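PDB 6U1P: Low molecular weight phosphotyrosine protein phosphatase from Vibrio cholerae, which probably removes phosphate from phosphotyrosine side chains of proteins. Local coordinates for residues Q73-Q78 / L98-A103; D28-K33 / I37-A42. All coordinates share one frame; numbering follows the deposited sequence.

Contact 1: Q73-Q78 / L98-A103; sequences QQVTQQ and LDICPA
Gln77 reaches across from the start of helix 77-82 and gives an amide N-H to the backbone carbonyl of Ile100 in segment 98-103. The bond from Gln77 NE2 to Ile100 O is 3.1 Å long and almost straight, 174° at the hydrogen. It enters in the carbonyl plane, and the acceptor oxygen lies in the plane of the glutamine amide, so both groups are well oriented for it. A bend at chi2 (-57°) turns the amide toward the other segment. Glutamine suits the place because its chain is long enough to span the gap and its flat end carries a donor and an acceptor side by side. While NE2 is used on Ile100, OE1 comes up beside the CD and CG carbons of Pro102, 3.5 Å from Pro102 CD, and the two side chains slide past each other in opposite directions.

The hydrogen bond and the Gln77-Pro102 approach form the closer part of the contact. The apolar part is looser: Val75 CG1 and Ile100 CD1 meet at 4.3 Å as one methyl against another. Both side chains leave the backbone toward the opposite segment, the isoleucine reaching with the tip of its longer branch. No touching residue is buried, and Gln77 and Ile100 are largely open to solvent.

Thr76, at the N-cap of helix 77-82, caps a backbone N with its side chain, and its own N bonds to Asp79; together these hold the helix start that carries Gln77. Ile100, Cys101 and Pro102 also lean on Phe80 of helix 77-82, and Cys101 continues inward to Leu109 on strand 109-111, at one edge of the parallel sheet.

Contact 2: D28-K33 / I37-A42; sequences DKIRQK and IQVRSA
Ile30 sets its CD1 methyl against Ile37 CG2 at 4.1 Å and Val39 CG1 at 4.3 Å, joining the last turn of helix 18-32 to the start of strand 37-43. The Ile30 and Ile37 side chains cross at about a right angle. With chi1 of Ile30 at -71°, CG1 lies beside the backbone N and CG2 opposite it; the two branches divide the work, CD1 meeting the strand's side chains and Ile30 CG2 its backbone, 3.5 Å from Ile37 O. Isoleucine thus supplies a long and a short branch, while beta-branched Ile37 and Val39 suit the extended backbone of a strand.

Behind this first shell the helix turn that carries Ile30 is closed by the backbone bond from Gln32 N to Asp28 O, 2.9 Å. On its outer side Arg31 NH2 meets Asp28 OD2 at 3.1 Å, a salt bridge with a weak hydrogen bond; the carboxylate oxygen lies in plane at the guanidinium edge. Leu35, in the connecting loop, also touches Ile30.

Val39 packs further on Leu26 and Arg27 of the same helix, whereas Ile37 reaches Leu6 and Val8 of strand 6-12 as well as Trp152 of the second subunit. The contact thus closes the second half of a right-handed beta-alpha-beta crossover, with strand 37-43 bonded to the parallel strand 6-12 along one edge of the sheet.

In the fold
Contact 2 comes first along the chain and is complete before contact 1 begins; their centres lie about 21 Å apart. Both lie around one Rossmann-like parallel sheet, strand order 37-43, 6-12, 85-88, 109-111; only contact 2 includes one of its strands, 37-43. It packs helix 18-32 on that outermost strand, while contact 1 joins helices 77-82 and 91-100 near the other. The bridge is the beginning of segment 73-78, which passes the end of strand 37-43: Gln73 NE2 probably bonds to Ser41 O at 3.0 Å, and Ala42 packs against the same backbone. Val75 comes within about 10 Å, side chain to side chain, of Cys12, the predicted nucleophile; contact 2 lies away from the predicted catalytic residues, next to the dimer partner.

Contact 1: Q73-Q78 / L98-A103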
loop_
_atom_site.group_PDB
_atom_site.type_symbol
_atom_site.label_atom_id
_atom_site.label_comp_id
_atom_site.label_asym_id
_atom_site.label_seq_id
_atom_site.Cartn_x
_atom_site.Cartn_y
_atom_site.Cartn_z
ATOM N N GLN B 73 2.078 6.778 -18.486
ATOM C CA GLN B 73 1.748 6.526 -19.885
ATOM C C GLN B 73 1.872 5.043 -20.207
ATOM O O GLN B 73 2.688 4.325 -19.620
ATOM C CB GLN B 73 2.642 7.342 -20.829
ATOM C CG GLN B 73 4.103 7.203 -20.512
ATOM C CD GLN B 73 5.004 7.752 -21.609
ATOM O OE1 GLN B 73 4.599 8.626 -22.389
ATOM N NE2 GLN B 73 6.233 7.231 -21.681
ATOM N N GLN B 74 1.071 4.598 -21.165
ATOM C CA GLN B 74 1.169 3.231 -21.647
ATOM C C GLN B 74 2.158 3.150 -22.810
ATOM O O GLN B 74 2.351 4.109 -23.562
ATOM C CB GLN B 74 -0.193 2.694 -22.073
ATOM C CG GLN B 74 -0.163 1.213 -22.457
ATOM C CD GLN B 74 -1.520 0.681 -22.911
ATOM O OE1 GLN B 74 -2.272 1.374 -23.586
ATOM N NE2 GLN B 74 -1.828 -0.561 -22.543
ATOM N N VAL B 75 2.810 1.991 -22.928
ATOM C CA VAL B 75 3.727 1.764 -24.037
ATOM C C VAL B 75 2.969 1.841 -25.365
ATOM O O VAL B 75 1.777 1.508 -25.455
ATOM C CB VAL B 75 4.438 0.408 -23.887
ATOM C CG1 VAL B 75 3.452 -0.741 -24.018
ATOM C CG2 VAL B 75 5.543 0.270 -24.919
ATOM N N THR B 76 3.661 2.336 -26.392
ATOM C CA THR B 76 3.145 2.495 -27.743
ATOM C C THR B 76 4.030 1.745 -28.736
ATOM O O THR B 76 5.095 1.221 -28.391
ATOM C CB THR B 76 3.081 3.970 -28.134
ATOM O OG1 THR B 76 4.409 4.433 -28.406
ATOM C CG2 THR B 76 2.485 4.795 -27.002
ATOM N N GLN B 77 3.579 1.701 -29.997
ATOM C CA GLN B 77 4.377 1.048 -31.030
ATOM C C GLN B 77 5.635 1.849 -31.350
ATOM O O GLN B 77 6.714 1.271 -31.541
ATOM C CB GLN B 77 3.530 0.832 -32.284
ATOM C CG GLN B 77 2.681 -0.426 -32.239
ATOM C CD GLN B 77 3.524 -1.670 -32.019
ATOM O OE1 GLN B 77 4.582 -1.832 -32.634
ATOM N NE2 GLN B 77 3.067 -2.549 -31.132
ATOM N N GLN B 78 5.523 3.183 -31.363
ATOM C CA GLN B 78 6.683 4.038 -31.605
ATOM C C GLN B 78 7.772 3.845 -30.556
ATOM O O GLN B 78 8.953 4.090 -30.837
ATOM C CB GLN B 78 6.256 5.503 -31.653
ATOM C CG GLN B 78 7.223 6.396 -32.414
ATOM C CD GLN B 78 7.285 6.061 -33.892
ATOM O OE1 GLN B 78 6.460 5.313 -34.407
ATOM N NE2 GLN B 78 8.272 6.616 -34.583
ATOM N N LEU B 98 7.120 -8.499 -25.518
ATOM C CA LEU B 98 7.464 -9.405 -26.614
ATOM C C LEU B 98 6.227 -9.780 -27.416
ATOM O O LEU B 98 6.282 -9.906 -28.644
ATOM C CB LEU B 98 8.131 -10.670 -26.067
ATOM C CG LEU B 98 9.564 -10.632 -25.533
ATOM C CD1 LEU B 98 9.805 -11.840 -24.629
ATOM C CD2 LEU B 98 10.585 -10.591 -26.677
ATOM N N ASP B 99 5.095 -9.931 -26.729
ATOM C CA ASP B 99 3.830 -10.266 -27.367
ATOM C C ASP B 99 3.470 -9.268 -28.459
ATOM O O ASP B 99 2.857 -9.644 -29.466
ATOM C CB ASP B 99 2.741 -10.308 -26.291
ATOM C CG ASP B 99 1.436 -10.873 -26.789
ATOM O OD1 ASP B 99 0.641 -10.101 -27.363
ATOM O OD2 ASP B 99 1.199 -12.086 -26.595
ATOM N N ILE B 100 3.864 -8.004 -28.295
ATOM C CA ILE B 100 3.454 -6.918 -29.173
ATOM C C ILE B 100 4.642 -6.216 -29.816
ATOM O O ILE B 100 4.467 -5.180 -30.460
ATOM C CB ILE B 100 2.570 -5.905 -28.421
ATOM C CG1 ILE B 100 3.337 -5.326 -27.228
ATOM C CG2 ILE B 100 1.262 -6.559 -27.985
ATOM C CD1 ILE B 100 2.644 -4.148 -26.564
ATOM N N CYS B 101 5.857 -6.737 -29.633
ATOM C CA CYS B 101 7.041 -6.104 -30.201
ATOM C C CYS B 101 7.340 -6.654 -31.588
ATOM O O CYS B 101 7.566 -7.862 -31.728
ATOM C CB CYS B 101 8.243 -6.310 -29.305
ATOM S SG CYS B 101 9.701 -5.456 -29.899
ATOM N N PRO B 102 7.381 -5.815 -32.619
ATOM C CA PRO B 102 7.771 -6.300 -33.942
ATOM C C PRO B 102 9.195 -6.839 -33.927
ATOM O O PRO B 102 10.059 -6.343 -33.203
ATOM C CB PRO B 102 7.634 -5.055 -34.829
ATOM C CG PRO B 102 7.644 -3.914 -33.915
ATOM C CD PRO B 102 6.996 -4.397 -32.652
ATOM N N ALA B 103 9.422 -7.868 -34.758
ATOM C CA ALA B 103 10.633 -8.689 -34.690
ATOM C C ALA B 103 11.909 -7.888 -34.899
ATOM O O ALA B 103 12.963 -8.258 -34.373
ATOM C CB ALA B 103 10.551 -9.808 -35.718
#

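Contact 2: D28-K33 / I37-A42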
loop_
_atom_site.group_PDB
_atom_site.type_symbol
_atom_site.label_atom_id
_atom_site.label_comp_id
_atom_site.label_asym_id
_atom_site.label_seq_id
_atom_site.Cartn_x
_atom_site.Cartn_y
_atom_site.Cartn_z
ATOM N N ASP B 28 18.956 10.135 -12.251
ATOM C CA ASP B 28 19.902 10.694 -11.292
ATOM C C ASP B 28 21.303 10.133 -11.502
ATOM O O ASP B 28 22.294 10.882 -11.547
ATOM C CB ASP B 28 19.398 10.393 -9.882
ATOM C CG ASP B 28 20.350 10.850 -8.808
ATOM O OD1 ASP B 28 21.424 10.239 -8.649
ATOM O OD2 ASP B 28 20.000 11.809 -8.100
ATOM N N LYS B 29 21.410 8.809 -11.629
ATOM C CA LYS B 29 22.734 8.222 -11.785
ATOM C C LYS B 29 23.334 8.608 -13.122
ATOM O O LYS B 29 24.556 8.780 -13.231
ATOM C CB LYS B 29 22.661 6.707 -11.612
ATOM C CG LYS B 29 22.097 6.319 -10.245
ATOM C CD LYS B 29 22.690 5.040 -9.731
ATOM C CE LYS B 29 22.521 4.940 -8.233
ATOM N NZ LYS B 29 22.699 6.269 -7.562
ATOM N N ILE B 30 22.493 8.786 -14.139
ATOM C CA ILE B 30 22.997 9.285 -15.411
ATOM C C ILE B 30 23.574 10.678 -15.221
ATOM O O ILE B 30 24.674 10.988 -15.697
ATOM C CB ILE B 30 21.881 9.266 -16.470
ATOM C CG1 ILE B 30 21.567 7.827 -16.877
ATOM C CG2 ILE B 30 22.285 10.081 -17.679
ATOM C CD1 ILE B 30 20.204 7.646 -17.485
ATOM N N ARG B 31 22.882 11.515 -14.451
ATOM C CA ARG B 31 23.349 12.880 -14.286
ATOM C C ARG B 31 24.609 12.934 -13.431
ATOM O O ARG B 31 25.468 13.791 -13.662
ATOM C CB ARG B 31 22.229 13.727 -13.681
ATOM C CG ARG B 31 22.610 15.145 -13.329
ATOM C CD ARG B 31 21.712 15.692 -12.227
ATOM N NE ARG B 31 21.562 14.767 -11.101
ATOM C CZ ARG B 31 22.355 14.752 -10.033
ATOM N NH1 ARG B 31 23.364 15.611 -9.944
ATOM N NH2 ARG B 31 22.140 13.875 -9.055
ATOM N N GLN B 32 24.762 12.001 -12.480
ATOM C CA GLN B 32 25.994 11.928 -11.703
ATOM C C GLN B 32 27.180 11.560 -12.587
ATOM O O GLN B 32 28.274 12.110 -12.418
ATOM C CB GLN B 32 25.847 10.931 -10.558
ATOM C CG GLN B 32 25.471 11.586 -9.225
ATOM C CD GLN B 32 25.118 10.581 -8.133
ATOM O OE1 GLN B 32 24.276 10.853 -7.269
ATOM N NE2 GLN B 32 25.768 9.416 -8.162
ATOM N N LYS B 33 26.967 10.686 -13.576
ATOM C CA LYS B 33 28.036 10.231 -14.451
ATOM C C LYS B 33 28.117 11.045 -15.733
ATOM O O LYS B 33 28.893 10.695 -16.625
ATOM C CB LYS B 33 27.855 8.749 -14.775
ATOM C CG LYS B 33 27.977 7.829 -13.561
ATOM C CD LYS B 33 29.402 7.324 -13.366
ATOM C CE LYS B 33 29.434 6.153 -12.391
ATOM N NZ LYS B 33 29.091 4.870 -13.063
ATOM N N ILE B 37 22.303 10.024 -21.964
ATOM C CA ILE B 37 21.255 9.018 -22.086
ATOM C C ILE B 37 19.987 9.588 -21.468
ATOM O O ILE B 37 20.013 10.053 -20.324
ATOM C CB ILE B 37 21.634 7.705 -21.375
ATOM C CG1 ILE B 37 22.940 7.122 -21.931
ATOM C CG2 ILE B 37 20.486 6.705 -21.482
ATOM C CD1 ILE B 37 23.589 6.082 -21.021
ATOM N N GLN B 38 18.877 9.522 -22.196
ATOM C CA GLN B 38 17.611 9.906 -21.596
ATOM C C GLN B 38 16.774 8.661 -21.322
ATOM O O GLN B 38 16.957 7.602 -21.936
ATOM C CB GLN B 38 16.843 10.930 -22.440
ATOM C CG GLN B 38 16.600 10.569 -23.883
ATOM C CD GLN B 38 15.672 11.575 -24.557
ATOM O OE1 GLN B 38 15.487 12.690 -24.061
ATOM N NE2 GLN B 38 15.085 11.184 -25.691
ATOM N N VAL B 39 15.879 8.793 -20.348
ATOM C CA VAL B 39 15.132 7.655 -19.844
ATOM C C VAL B 39 13.682 8.066 -19.636
ATOM O O VAL B 39 13.399 9.174 -19.180
ATOM C CB VAL B 39 15.787 7.114 -18.547
ATOM C CG1 VAL B 39 15.971 8.221 -17.524
ATOM C CG2 VAL B 39 14.974 5.951 -17.958
ATOM N N ARG B 40 12.762 7.169 -19.977
ATOM C CA ARG B 40 11.351 7.304 -19.639
ATOM C C ARG B 40 10.843 5.960 -19.136
ATOM O O ARG B 40 11.564 4.952 -19.118
ATOM C CB ARG B 40 10.456 7.733 -20.813
ATOM C CG ARG B 40 10.901 8.951 -21.556
ATOM C CD ARG B 40 10.966 10.170 -20.659
ATOM N NE ARG B 40 12.320 10.706 -20.736
ATOM C CZ ARG B 40 12.690 11.933 -20.382
ATOM N NH1 ARG B 40 11.817 12.797 -19.886
ATOM N NH2 ARG B 40 13.960 12.282 -20.522
ATOM N N SER B 41 9.581 5.959 -18.736
ATOM C CA SER B 41 8.925 4.784 -18.204
ATOM C C SER B 41 7.511 4.715 -18.766
ATOM O O SER B 41 6.952 5.713 -19.232
ATOM C CB SER B 41 8.890 4.798 -16.672
ATOM O OG SER B 41 8.072 5.844 -16.210
ATOM N N ALA B 42 6.936 3.515 -18.717
ATOM C CA ALA B 42 5.602 3.275 -19.256
ATOM C C ALA B 42 5.071 1.972 -18.673
ATOM O O ALA B 42 5.832 1.145 -18.157
ATOM C CB ALA B 42 5.609 3.227 -20.792
#